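PDB 2WKD: ORF34P2 from Lactococcus phage p2, which binds single-stranded DNA with nanomolar affinity and without sequence specificity. Local coordinates for residues T5-A10 against G57-V62; E12-T17 against K26-P31; A48-F53 against P82-V87; G64-K69 against Y77-P82. The protein carries 2 engineered substitutions. All blocks are in the same frame, centred on the assembly; numbering follows the deposited sequence.

Contact 1 of 4, residues T5-A10 against G57-V62; sequences TVTAQA and GDTVTV
Strands 5-9 and 59-62 run antiparallel, their axes 4.5 Å apart at 168°, and join strand 2-9, outermost within the chain, to its neighbour in the beta-sheet of this OB-clan domain. Paired N-H and C=O groups of Val6 with Val62 and of Ala8 with Val60 make four backbone bonds; backbone hydrogen bonding carries on past the strands through Ala10 N to Asp58 O and Gly57 N to Ala10 O, the latter 2.7 Å. Gln9 adds a side-chain bond. Its CB passes the carbonyl oxygen of Asp58, CG (anti to the backbone N, chi1 -175°) lies 3.6 Å from both Asp58 O and Gly57 O, and the extended chain brings NE2 to 3.0 Å from Gly57 O. The bond is nearly straight (165°), with Gly57 O in the amide plane of Gln9, yet NE2 stands above the carbonyl plane. On the same face Thr7 OG1 and Thr61 OG1 hydrogen-bond at 3.2 Å, while the methyls Thr5 CG2 and Thr61 CG2 touch at 3.6 Å; Thr5 OG1 turns to Ser63. On the other face Val6 and Ala8 pack on Val30. Thr5 and Val6 also pair with a strand of the second subunit. The ladder is thus two-sided: on one face the Thr7 and Thr61 hydroxyls bond each other and the Gln9 amide bonds the Gly57 carbonyl; the other is aliphatic, with Val6, Val60 and Val62 buried.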
loop_
_atom_site.group_PDB
_atom_site.type_symbol
_atom_site.label_atom_id
_atom_site.label_comp_id
_atom_site.label_asym_id
_atom_site.label_seq_id
_atom_site.Cartn_x
_atom_site.Cartn_y
_atom_site.Cartn_z
ATOM N N THR A 5 -1.991 3.479 1.582
ATOM C CA THR A 5 -2.935 4.586 1.768
ATOM C C THR A 5 -4.261 4.266 1.094
ATOM O O THR A 5 -4.321 4.170 -0.123
ATOM C CB THR A 5 -2.393 5.924 1.177
ATOM O OG1 THR A 5 -1.092 6.198 1.706
ATOM C CG2 THR A 5 -3.330 7.088 1.541
ATOM N N VAL A 6 -5.327 4.127 1.883
ATOM C CA VAL A 6 -6.646 3.822 1.319
ATOM C C VAL A 6 -7.657 4.911 1.659
ATOM O O VAL A 6 -7.695 5.404 2.781
ATOM C CB VAL A 6 -7.191 2.429 1.778
ATOM C CG1 VAL A 6 -8.398 1.995 0.896
ATOM C CG2 VAL A 6 -6.116 1.370 1.700
ATOM N N THR A 7 -8.449 5.299 0.666
ATOM C CA THR A 7 -9.555 6.225 0.856
ATOM C C THR A 7 -10.835 5.430 0.650
ATOM O O THR A 7 -11.000 4.744 -0.359
ATOM C CB THR A 7 -9.459 7.420 -0.127
ATOM O OG1 THR A 7 -8.192 8.056 0.054
ATOM C CG2 THR A 7 -10.577 8.450 0.111
ATOM N N ALA A 8 -11.730 5.502 1.627
ATOM C CA ALA A 8 -12.936 4.685 1.605
ATOM C C ALA A 8 -14.010 5.307 2.502
ATOM O O ALA A 8 -13.690 6.079 3.414
ATOM C CB ALA A 8 -12.609 3.270 2.077
ATOM N N GLN A 9 -15.272 4.968 2.241
ATOM C CA GLN A 9 -16.359 5.384 3.114
ATOM C C GLN A 9 -16.519 4.365 4.234
ATOM O O GLN A 9 -16.544 3.163 3.986
ATOM C CB GLN A 9 -17.673 5.540 2.346
ATOM C CG GLN A 9 -18.809 6.104 3.228
ATOM C CD GLN A 9 -20.103 6.349 2.476
ATOM O OE1 GLN A 9 -20.395 5.699 1.481
ATOM N NE2 GLN A 9 -20.886 7.298 2.959
ATOM N N ALA A 10 -16.598 4.849 5.466
ATOM C CA ALA A 10 -16.855 3.973 6.610
ATOM C C ALA A 10 -18.349 3.678 6.685
ATOM O O ALA A 10 -19.161 4.565 6.963
ATOM C CB ALA A 10 -16.361 4.613 7.897
ATOM N N GLY A 57 -20.574 6.723 7.713
ATOM C CA GLY A 57 -20.871 7.570 6.557
ATOM C C GLY A 57 -19.760 8.535 6.193
ATOM O O GLY A 57 -19.753 9.084 5.088
ATOM N N ASP A 58 -18.803 8.738 7.096
ATOM C CA ASP A 58 -17.640 9.566 6.772
ATOM C C ASP A 58 -16.772 8.892 5.713
ATOM O O ASP A 58 -16.693 7.659 5.659
ATOM C CB ASP A 58 -16.783 9.812 8.023
ATOM C CG ASP A 58 -17.403 10.809 8.989
ATOM O OD1 ASP A 58 -18.481 11.385 8.688
ATOM O OD2 ASP A 58 -16.794 11.007 10.069
ATOM N N THR A 59 -16.117 9.704 4.884
ATOM C CA THR A 59 -15.049 9.223 4.000
ATOM C C THR A 59 -13.744 9.509 4.741
ATOM O O THR A 59 -13.578 10.607 5.322
ATOM C CB THR A 59 -15.062 9.939 2.626
ATOM O OG1 THR A 59 -16.357 9.806 2.028
ATOM C CG2 THR A 59 -13.998 9.372 1.667
ATOM N N VAL A 60 -12.850 8.512 4.763
ATOM C CA VAL A 60 -11.575 8.624 5.463
ATOM C C VAL A 60 -10.402 8.193 4.599
ATOM O O VAL A 60 -10.557 7.390 3.669
ATOM C CB VAL A 60 -11.540 7.769 6.759
ATOM C CG1 VAL A 60 -12.532 8.312 7.793
ATOM C CG2 VAL A 60 -11.809 6.281 6.444
ATOM N N THR A 61 -9.233 8.731 4.923
ATOM C CA THR A 61 -7.985 8.255 4.362
ATOM C C THR A 61 -7.204 7.525 5.457
ATOM O O THR A 61 -6.849 8.114 6.475
ATOM C CB THR A 61 -7.182 9.416 3.741
ATOM O OG1 THR A 61 -7.900 9.900 2.605
ATOM C CG2 THR A 61 -5.829 8.963 3.262
ATOM N N VAL A 62 -6.969 6.234 5.251
ATOM C CA VAL A 62 -6.128 5.450 6.159
ATOM C C VAL A 62 -4.751 5.186 5.541
ATOM O O VAL A 62 -4.645 4.584 4.459
ATOM C CB VAL A 62 -6.796 4.136 6.543
ATOM C CG1 VAL A 62 -5.919 3.387 7.548
ATOM C CG2 VAL A 62 -8.191 4.411 7.129
#

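Contact 2 of 4, residues E12-T17 against K26-P31; sequences EKNTRT and KIISVP
Strand 15-17 lies antiparallel to strand 26-31, at 159° with the axes 4.6 Å apart, and is held by both backbone bonds of the Arg16-Ile27 pair and by Ser29 N to Asn14 O at 2.8 Å. Around these bonds, Thr15 faces Ile28 and Thr17 faces Lys26 in non-hydrogen-bonded pairs. Thr15 places OG1 beside its own backbone N, where the hydroxyl lies 3.4 Å from Ile28 CG1 and donates to Asn14 OD1 at 2.9 Å, coming from above the plane of that amide. Its CG2 branch points to the other neighbour, 4.0 Å from Lys26 CB. This is a beta hairpin, with 15-18 as the outermost strand of the sheet within the chain and 25-31 bonded on its far edge to strand 45-49. Asn14, just ahead of the strand, has CG between the backbone N and the carbonyl carbon (chi1 66°), so its amide runs alongside Ile28, with ND2 3.9 Å from Ile28 CD1. OD1 also accepts from Asn11 N and ND2 donates to Gln9 O, which ties the start of the hairpin to the preceding strand and fixes how the amide is turned. At the other end the Lys26 chain crosses Thr17, CG lying 3.6 Å from OG1, then bends at its last torsion (chi4 61°). NZ thereby reaches a water at 2.8 Å that is also bonded to Thr17 OG1, and makes a weak hydrogen bond to Ile54 O.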
loop_
_atom_site.group_PDB
_atom_site.type_symbol
_atom_site.label_atom_id
_atom_site.label_comp_id
_atom_site.label_asym_id
_atom_site.label_seq_id
_atom_site.Cartn_x
_atom_site.Cartn_y
_atom_site.Cartn_z
ATOM N N GLU A 12 -21.666 0.305 6.840
ATOM C CA GLU A 12 -22.118 -0.933 7.456
ATOM C C GLU A 12 -21.416 -2.163 6.847
ATOM O O GLU A 12 -21.249 -3.179 7.515
ATOM C CB GLU A 12 -23.654 -1.022 7.362
ATOM C CG GLU A 12 -24.435 -0.104 8.370
ATOM C CD GLU A 12 -24.467 1.424 8.036
ATOM O OE1 GLU A 12 -23.766 1.908 7.100
ATOM O OE2 GLU A 12 -25.212 2.153 8.740
ATOM N N LYS A 13 -20.976 -2.042 5.597
ATOM C CA LYS A 13 -20.278 -3.123 4.888
ATOM C C LYS A 13 -18.821 -3.335 5.292
ATOM O O LYS A 13 -18.297 -4.433 5.148
ATOM C CB LYS A 13 -20.341 -2.904 3.369
ATOM C CG LYS A 13 -21.760 -2.957 2.795
ATOM C CD LYS A 13 -21.819 -2.396 1.378
ATOM C CE LYS A 13 -23.253 -2.372 0.875
ATOM N NZ LYS A 13 -23.312 -1.969 -0.552
ATOM N N ASN A 14 -18.159 -2.301 5.791
ATOM C CA ASN A 14 -16.723 -2.417 6.054
ATOM C C ASN A 14 -16.260 -1.986 7.455
ATOM O O ASN A 14 -15.069 -2.057 7.765
ATOM C CB ASN A 14 -15.934 -1.672 4.958
ATOM C CG ASN A 14 -16.172 -0.172 4.984
ATOM O OD1 ASN A 14 -16.880 0.348 5.852
ATOM N ND2 ASN A 14 -15.569 0.535 4.040
ATOM N N THR A 15 -17.201 -1.537 8.290
ATOM C CA THR A 15 -16.876 -0.993 9.614
ATOM C C THR A 15 -17.720 -1.642 10.715
ATOM O O THR A 15 -18.928 -1.810 10.546
ATOM C CB THR A 15 -17.065 0.544 9.645
ATOM O OG1 THR A 15 -16.303 1.133 8.582
ATOM C CG2 THR A 15 -16.598 1.148 10.979
ATOM N N ARG A 16 -17.075 -1.998 11.827
ATOM C CA ARG A 16 -17.769 -2.530 13.018
ATOM C C ARG A 16 -17.327 -1.770 14.258
ATOM O O ARG A 16 -16.204 -1.273 14.315
ATOM C CB ARG A 16 -17.467 -4.020 13.214
ATOM C CG ARG A 16 -18.349 -4.965 12.391
ATOM C CD ARG A 16 -18.307 -6.410 12.914
ATOM N NE ARG A 16 -16.940 -6.882 13.162
ATOM C CZ ARG A 16 -16.494 -7.354 14.326
ATOM N NH1 ARG A 16 -17.301 -7.441 15.382
ATOM N NH2 ARG A 16 -15.229 -7.742 14.428
ATOM N N THR A 17 -18.206 -1.680 15.250
ATOM C CA THR A 17 -17.839 -1.120 16.551
ATOM C C THR A 17 -17.663 -2.253 17.540
ATOM O O THR A 17 -18.571 -3.071 17.723
ATOM C CB THR A 17 -18.887 -0.108 17.039
ATOM O OG1 THR A 17 -18.925 0.978 16.112
ATOM C CG2 THR A 17 -18.534 0.433 18.422
ATOM N N LYS A 26 -14.367 1.924 16.538
ATOM C CA LYS A 26 -14.660 1.513 15.183
ATOM C C LYS A 26 -13.423 0.861 14.584
ATOM O O LYS A 26 -12.292 1.344 14.777
ATOM C CB LYS A 26 -15.092 2.705 14.328
ATOM C CG LYS A 26 -16.506 3.198 14.573
ATOM C CD LYS A 26 -16.879 4.237 13.521
ATOM C CE LYS A 26 -18.259 4.830 13.800
ATOM N NZ LYS A 26 -18.356 5.534 15.115
ATOM N N ILE A 27 -13.627 -0.249 13.886
ATOM C CA ILE A 27 -12.560 -0.883 13.106
ATOM C C ILE A 27 -13.033 -0.994 11.659
ATOM O O ILE A 27 -14.104 -1.560 11.395
ATOM C CB ILE A 27 -12.196 -2.297 13.617
ATOM C CG1 ILE A 27 -11.721 -2.252 15.067
ATOM C CG2 ILE A 27 -11.123 -2.935 12.721
ATOM C CD1 ILE A 27 -11.436 -3.636 15.664
ATOM N N ILE A 28 -12.238 -0.441 10.740
ATOM C CA ILE A 28 -12.536 -0.511 9.312
ATOM C C ILE A 28 -11.676 -1.589 8.650
ATOM O O ILE A 28 -10.541 -1.836 9.070
ATOM C CB ILE A 28 -12.352 0.874 8.613
ATOM C CG1 ILE A 28 -13.124 0.918 7.285
ATOM C CG2 ILE A 28 -10.857 1.216 8.440
ATOM C CD1 ILE A 28 -13.141 2.277 6.596
ATOM N N SER A 29 -12.233 -2.233 7.631
ATOM C CA SER A 29 -11.531 -3.254 6.860
ATOM C C SER A 29 -11.516 -2.796 5.409
ATOM O O SER A 29 -12.569 -2.614 4.799
ATOM C CB SER A 29 -12.230 -4.616 7.013
ATOM O OG SER A 29 -11.564 -5.631 6.260
ATOM N N VAL A 30 -10.317 -2.563 4.879
ATOM C CA VAL A 30 -10.146 -1.999 3.521
ATOM C C VAL A 30 -9.256 -2.873 2.617
ATOM O O VAL A 30 -8.330 -3.526 3.112
ATOM C CB VAL A 30 -9.589 -0.537 3.564
ATOM C CG1 VAL A 30 -10.606 0.412 4.238
ATOM C CG2 VAL A 30 -8.222 -0.466 4.272
ATOM N N PRO A 31 -9.530 -2.887 1.291
ATOM C CA PRO A 31 -8.732 -3.709 0.352
ATOM C C PRO A 31 -7.334 -3.109 0.161
ATOM O O PRO A 31 -7.199 -1.893 -0.012
ATOM C CB PRO A 31 -9.531 -3.632 -0.958
ATOM C CG PRO A 31 -10.236 -2.321 -0.902
ATOM C CD PRO A 31 -10.562 -2.093 0.584
HETATM O O HOH W 1 -18.926 3.523 16.936
#

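Contact 3 of 4, residues A48-F53 against P82-V87; sequences AFMPDF and PTVEKV. Engineered in segment 48-53: Met50 (natural residue Leu).
Val84 sets its branched end against the ring of Pro51, with Val84 CB 3.6 Å from Pro51 CD. The contact joins strand 45-49 and the loop after it to the second half of strand 77-87 in this OB-clan beta domain. No direct hydrogen bond links the two segments here, whose end-to-end directions differ by 39°, and the link is made by side chains. Three branches of contact spread from Val84. CG1, anti to its backbone N, touches Pro51 CD and, 4.0 Å away, the selenium of Met50; CG2 turns to Phe49 O; and CB faces the proline ring. Met50 is an engineered residue, a selenomethionine in place of the natural leucine. Its CB leads off from the 82-87 strand, but the bend at chi2 (-77°) brings SE back across Val84 at about a right angle, within an apolar interior that also includes Val60 and Ile28. Farther toward the start of both segments, Ala48 CB meets Pro82 CG at 4.3 Å, and Ala48 also packs on Val62. At the other end Phe53 CG sits between the backbone N and the carbonyl carbon (chi1 79°), which turns the ring toward Lys86. Lys86 CB approaches in the plane of this ring, at its edge, 3.7 Å from CE1, and CD follows at 3.9 Å from the same atom. The lysine chain stays extended past the ring, and its ammonium makes a long, weak ion pair with Asp58. A water joins the two segments, accepting from Lys86 NZ at 3.0 Å and donating to Phe53 O at 2.7 Å.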
loop_
_atom_site.group_PDB
_atom_site.type_symbol
_atom_site.label_atom_id
_atom_site.label_comp_id
_atom_site.label_asym_id
_atom_site.label_seq_id
_atom_site.Cartn_x
_atom_site.Cartn_y
_atom_site.Cartn_z
ATOM N N ALA A 48 -7.956 -1.253 10.478
ATOM C CA ALA A 48 -7.420 -0.124 11.246
ATOM C C ALA A 48 -8.467 0.424 12.221
ATOM O O ALA A 48 -9.657 0.479 11.896
ATOM C CB ALA A 48 -6.962 0.980 10.309
ATOM N N PHE A 49 -8.009 0.837 13.402
ATOM C CA PHE A 49 -8.866 1.507 14.371
ATOM C C PHE A 49 -9.089 2.953 13.953
ATOM O O PHE A 49 -8.155 3.623 13.503
ATOM C CB PHE A 49 -8.248 1.448 15.772
ATOM C CG PHE A 49 -8.304 0.076 16.411
ATOM C CD1 PHE A 49 -9.422 -0.320 17.145
ATOM C CD2 PHE A 49 -7.244 -0.812 16.285
ATOM C CE1 PHE A 49 -9.475 -1.582 17.746
ATOM C CE2 PHE A 49 -7.295 -2.083 16.885
ATOM C CZ PHE A 49 -8.412 -2.463 17.614
HETATM N N MSE A 50 -10.326 3.420 14.082
HETATM C CA MSE A 50 -10.706 4.786 13.734
HETATM C C MSE A 50 -10.623 5.656 14.980
HETATM O O MSE A 50 -10.944 5.191 16.079
HETATM C CB MSE A 50 -12.156 4.844 13.219
HETATM C CG MSE A 50 -12.459 3.963 12.034
HETATM SE SE MSE A 50 -11.783 4.737 10.358
HETATM C CE MSE A 50 -13.323 4.360 9.293
ATOM N N PRO A 51 -10.211 6.931 14.815
ATOM C CA PRO A 51 -10.302 7.911 15.905
ATOM C C PRO A 51 -11.763 8.117 16.332
ATOM O O PRO A 51 -12.678 7.877 15.539
ATOM C CB PRO A 51 -9.741 9.210 15.301
ATOM C CG PRO A 51 -9.456 8.946 13.861
ATOM C CD PRO A 51 -9.529 7.457 13.614
ATOM N N ASP A 52 -11.974 8.579 17.563
ATOM C CA ASP A 52 -13.325 8.679 18.136
ATOM C C ASP A 52 -14.263 9.593 17.349
ATOM O O ASP A 52 -15.454 9.357 17.329
ATOM C CB ASP A 52 -13.279 9.137 19.597
ATOM C CG ASP A 52 -12.658 8.099 20.535
ATOM O OD1 ASP A 52 -12.479 6.922 20.141
ATOM O OD2 ASP A 52 -12.351 8.475 21.693
ATOM N N PHE A 53 -13.732 10.626 16.695
ATOM C CA PHE A 53 -14.599 11.601 16.011
ATOM C C PHE A 53 -15.226 11.077 14.703
ATOM O O PHE A 53 -16.229 11.625 14.229
ATOM C CB PHE A 53 -13.836 12.900 15.745
ATOM C CG PHE A 53 -12.921 12.826 14.560
ATOM C CD1 PHE A 53 -13.367 13.229 13.304
ATOM C CD2 PHE A 53 -11.617 12.351 14.694
ATOM C CE1 PHE A 53 -12.523 13.159 12.209
ATOM C CE2 PHE A 53 -10.771 12.283 13.604
ATOM C CZ PHE A 53 -11.222 12.681 12.363
ATOM N N PRO A 82 -1.425 3.791 12.158
ATOM C CA PRO A 82 -1.977 4.509 10.998
ATOM C C PRO A 82 -2.308 5.971 11.284
ATOM O O PRO A 82 -2.604 6.328 12.426
ATOM C CB PRO A 82 -3.270 3.746 10.690
ATOM C CG PRO A 82 -3.663 3.134 11.995
ATOM C CD PRO A 82 -2.356 2.755 12.646
ATOM N N THR A 83 -2.210 6.808 10.255
ATOM C CA THR A 83 -2.818 8.128 10.268
ATOM C C THR A 83 -4.193 7.938 9.653
ATOM O O THR A 83 -4.342 7.273 8.623
ATOM C CB THR A 83 -1.991 9.174 9.465
ATOM O OG1 THR A 83 -0.724 9.373 10.097
ATOM C CG2 THR A 83 -2.692 10.516 9.444
ATOM N N VAL A 84 -5.209 8.469 10.314
ATOM C CA VAL A 84 -6.564 8.454 9.767
ATOM C C VAL A 84 -7.043 9.900 9.667
ATOM O O VAL A 84 -7.024 10.637 10.653
ATOM C CB VAL A 84 -7.561 7.565 10.597
ATOM C CG1 VAL A 84 -8.953 7.527 9.936
ATOM C CG2 VAL A 84 -7.030 6.131 10.758
ATOM N N GLU A 85 -7.452 10.298 8.465
ATOM C CA GLU A 85 -7.936 11.652 8.208
ATOM C C GLU A 85 -9.339 11.584 7.655
ATOM O O GLU A 85 -9.636 10.748 6.799
ATOM C CB GLU A 85 -7.029 12.387 7.208
ATOM C CG GLU A 85 -5.664 12.775 7.777
ATOM C CD GLU A 85 -4.709 13.345 6.734
ATOM O OE1 GLU A 85 -4.325 12.602 5.806
ATOM O OE2 GLU A 85 -4.329 14.531 6.854
ATOM N N LYS A 86 -10.204 12.460 8.155
ATOM C CA LYS A 86 -11.522 12.655 7.567
ATOM C C LYS A 86 -11.371 13.443 6.253
ATOM O O LYS A 86 -10.670 14.440 6.223
ATOM C CB LYS A 86 -12.429 13.427 8.536
ATOM C CG LYS A 86 -13.873 13.523 8.080
ATOM C CD LYS A 86 -14.772 14.059 9.186
ATOM C CE LYS A 86 -16.194 14.280 8.673
ATOM N NZ LYS A 86 -17.077 14.881 9.718
ATOM N N VAL A 87 -12.047 12.988 5.196
ATOM C CA VAL A 87 -12.054 13.656 3.883
ATOM C C VAL A 87 -13.370 14.395 3.680
ATOM O O VAL A 87 -14.442 13.855 3.969
ATOM C CB VAL A 87 -11.878 12.630 2.731
ATOM C CG1 VAL A 87 -11.918 13.330 1.345
ATOM C CG2 VAL A 87 -10.590 11.855 2.898
HETATM O O HOH W 2 -16.917 12.743 11.837
#

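Contact 4 of 4, residues G64-K69 against Y77-P82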
loop_
_atom_site.group_PDB
_atom_site.type_symbol
_atom_site.label_atom_id
_atom_site.label_comp_id
_atom_site.label_asym_id
_atom_site.label_seq_id
_atom_site.Cartn_x
_atom_site.Cartn_y
_atom_site.Cartn_z
ATOM N N GLY A 64 -0.610 4.022 6.443
ATOM C CA GLY A 64 0.500 3.580 7.276
ATOM C C GLY A 64 1.042 2.237 6.861
ATOM O O GLY A 64 0.566 1.637 5.899
ATOM N N ARG A 65 2.046 1.767 7.596
ATOM C CA ARG A 65 2.592 0.430 7.402
ATOM C C ARG A 65 1.483 -0.579 7.638
ATOM O O ARG A 65 0.519 -0.287 8.366
ATOM C CB ARG A 65 3.763 0.205 8.356
ATOM C CG ARG A 65 4.860 1.292 8.228
ATOM C CD ARG A 65 5.657 1.496 9.508
ATOM N NE ARG A 65 6.291 0.258 9.945
ATOM C CZ ARG A 65 6.887 0.085 11.120
ATOM N NH1 ARG A 65 6.938 1.074 12.004
ATOM N NH2 ARG A 65 7.429 -1.089 11.418
ATOM N N VAL A 66 1.553 -1.716 6.956
ATOM C CA VAL A 66 0.710 -2.848 7.312
ATOM C C VAL A 66 1.516 -4.112 7.589
ATOM O O VAL A 66 2.533 -4.379 6.932
ATOM C CB VAL A 66 -0.585 -3.043 6.416
ATOM C CG1 VAL A 66 -0.796 -1.890 5.434
ATOM C CG2 VAL A 66 -0.675 -4.410 5.769
ATOM N N GLN A 67 1.054 -4.845 8.604
ATOM C CA GLN A 67 1.669 -6.079 9.102
ATOM C C GLN A 67 0.805 -7.297 8.796
ATOM O O GLN A 67 -0.398 -7.273 9.050
ATOM C CB GLN A 67 1.818 -5.986 10.612
ATOM C CG GLN A 67 3.229 -5.858 11.100
ATOM C CD GLN A 67 3.457 -6.663 12.359
ATOM O OE1 GLN A 67 4.066 -6.183 13.314
ATOM N NE2 GLN A 67 2.960 -7.897 12.373
ATOM N N ALA A 68 1.415 -8.363 8.281
ATOM C CA ALA A 68 0.678 -9.580 7.931
ATOM C C ALA A 68 0.892 -10.699 8.954
ATOM O O ALA A 68 2.020 -10.901 9.410
ATOM C CB ALA A 68 1.060 -10.056 6.542
ATOM N N LYS A 69 -0.191 -11.407 9.306
ATOM C CA LYS A 69 -0.154 -12.599 10.195
ATOM C C LYS A 69 -0.822 -13.822 9.555
ATOM O O LYS A 69 -1.962 -13.743 9.076
ATOM C CB LYS A 69 -0.809 -12.308 11.558
ATOM C CG LYS A 69 0.072 -11.531 12.530
ATOM C CD LYS A 69 -0.738 -10.472 13.264
ATOM C CE LYS A 69 0.109 -9.239 13.550
ATOM N NZ LYS A 69 -0.599 -7.968 13.202
ATOM N N TYR A 77 -4.190 -8.873 8.081
ATOM C CA TYR A 77 -3.416 -7.661 7.786
ATOM C C TYR A 77 -3.869 -6.494 8.646
ATOM O O TYR A 77 -5.030 -6.097 8.586
ATOM C CB TYR A 77 -3.534 -7.306 6.299
ATOM C CG TYR A 77 -3.084 -8.417 5.378
ATOM C CD1 TYR A 77 -3.995 -9.371 4.905
ATOM C CD2 TYR A 77 -1.744 -8.540 5.002
ATOM C CE1 TYR A 77 -3.585 -10.408 4.068
ATOM C CE2 TYR A 77 -1.321 -9.578 4.162
ATOM C CZ TYR A 77 -2.248 -10.502 3.703
ATOM O OH TYR A 77 -1.849 -11.510 2.877
ATOM N N ASN A 78 -2.960 -5.945 9.449
ATOM C CA ASN A 78 -3.297 -4.796 10.295
ATOM C C ASN A 78 -2.403 -3.591 10.041
ATOM O O ASN A 78 -1.195 -3.746 9.886
ATOM C CB ASN A 78 -3.235 -5.181 11.777
ATOM C CG ASN A 78 -4.237 -6.277 12.145
ATOM O OD1 ASN A 78 -5.453 -6.089 12.051
ATOM N ND2 ASN A 78 -3.723 -7.427 12.568
ATOM N N PHE A 79 -2.999 -2.398 10.000
ATOM C CA PHE A 79 -2.235 -1.153 9.901
ATOM C C PHE A 79 -1.467 -0.941 11.196
ATOM O O PHE A 79 -1.967 -1.274 12.262
ATOM C CB PHE A 79 -3.155 0.045 9.604
ATOM C CG PHE A 79 -3.546 0.165 8.149
ATOM C CD1 PHE A 79 -4.572 -0.622 7.618
ATOM C CD2 PHE A 79 -2.878 1.055 7.308
ATOM C CE1 PHE A 79 -4.925 -0.531 6.279
ATOM C CE2 PHE A 79 -3.219 1.152 5.967
ATOM C CZ PHE A 79 -4.262 0.363 5.450
ATOM N N VAL A 80 -0.254 -0.393 11.100
ATOM C CA VAL A 80 0.587 -0.110 12.269
ATOM C C VAL A 80 0.784 1.398 12.386
ATOM O O VAL A 80 1.219 2.033 11.421
ATOM C CB VAL A 80 1.985 -0.804 12.161
ATOM C CG1 VAL A 80 2.831 -0.537 13.408
ATOM C CG2 VAL A 80 1.837 -2.303 11.913
ATOM N N PHE A 81 0.481 1.957 13.561
ATOM C CA PHE A 81 0.444 3.416 13.784
ATOM C C PHE A 81 -0.217 4.197 12.617
ATOM O O PHE A 81 0.376 5.165 12.129
ATOM C CB PHE A 81 1.861 3.996 14.005
ATOM C CG PHE A 81 2.576 3.499 15.245
ATOM C CD1 PHE A 81 3.743 2.729 15.125
ATOM C CD2 PHE A 81 2.129 3.843 16.523
ATOM C CE1 PHE A 81 4.437 2.282 16.256
ATOM C CE2 PHE A 81 2.813 3.396 17.666
ATOM C CZ PHE A 81 3.970 2.616 17.529
ATOM N N PRO A 82 -1.425 3.791 12.158
ATOM C CA PRO A 82 -1.977 4.509 10.998
ATOM C C PRO A 82 -2.308 5.971 11.284
ATOM O O PRO A 82 -2.604 6.328 12.426
ATOM C CB PRO A 82 -3.270 3.746 10.690
ATOM C CG PRO A 82 -3.663 3.134 11.995
ATOM C CD PRO A 82 -2.356 2.755 12.646
HETATM O O HOH W 3 2.658 3.499 9.578
#
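Strands 65-68 and 77-79 form a beta hairpin of the OB-clan domain, antiparallel at 152°. Both backbone bonds of the Gln67-Asn78 pair are made: Gln67 N to Asn78 O at 2.8 Å, nearly straight at 173°, and Asn78 N to Gln67 O, each donor lying in the carbonyl plane. One step along, Val80 N gives its hydrogen to Arg65 O from well above the carbonyl plane. The return bond is replaced by a water, which accepts from Arg65 N at 2.7 Å and donates to Val80 O at 2.8 Å, beside the corners where the chain bends at Gly64 and at Val80-Phe81. Across the dimer, Val66 and Ala68 use backbone atoms to bond the second subunit, Arg65 NE makes a salt bridge to Glu34 of that subunit, and the Tyr77 ring meets Phe33 of it edge-to-face. On the face of Val66, Ala68, Tyr77 and Phe79, Ala68 CB sits 3.4 Å from Tyr77 CE2. Val66 and Phe79 lie side by side, and Val66 CG1 stands over the ring face of Phe79 in a CH-pi contact, 4.0 Å from its centroid.

The four contacts join strands ordered 2-9, 59-68, 77-87, 45-49, 25-31 and 15-18, consistent with the curled beta-sheet of an OB fold. Contact 2 nests inside the loop closed by contact 1, and contact 4 inside that closed by contact 3, while contacts 1 and 3 interlock because their segments alternate along the chain. The centres of contacts 1 and 3 are about 8 Å apart; those of contacts 1 and 4, on opposite sides of the chain's centre, about 16 Å. Contacts 1 and 4 share strand 59-68, contacts 3 and 4 strand 77-87. Contacts 1 and 4 touch the second subunit, so strands 2-9 and 59-68 serve both the domain and the dimer.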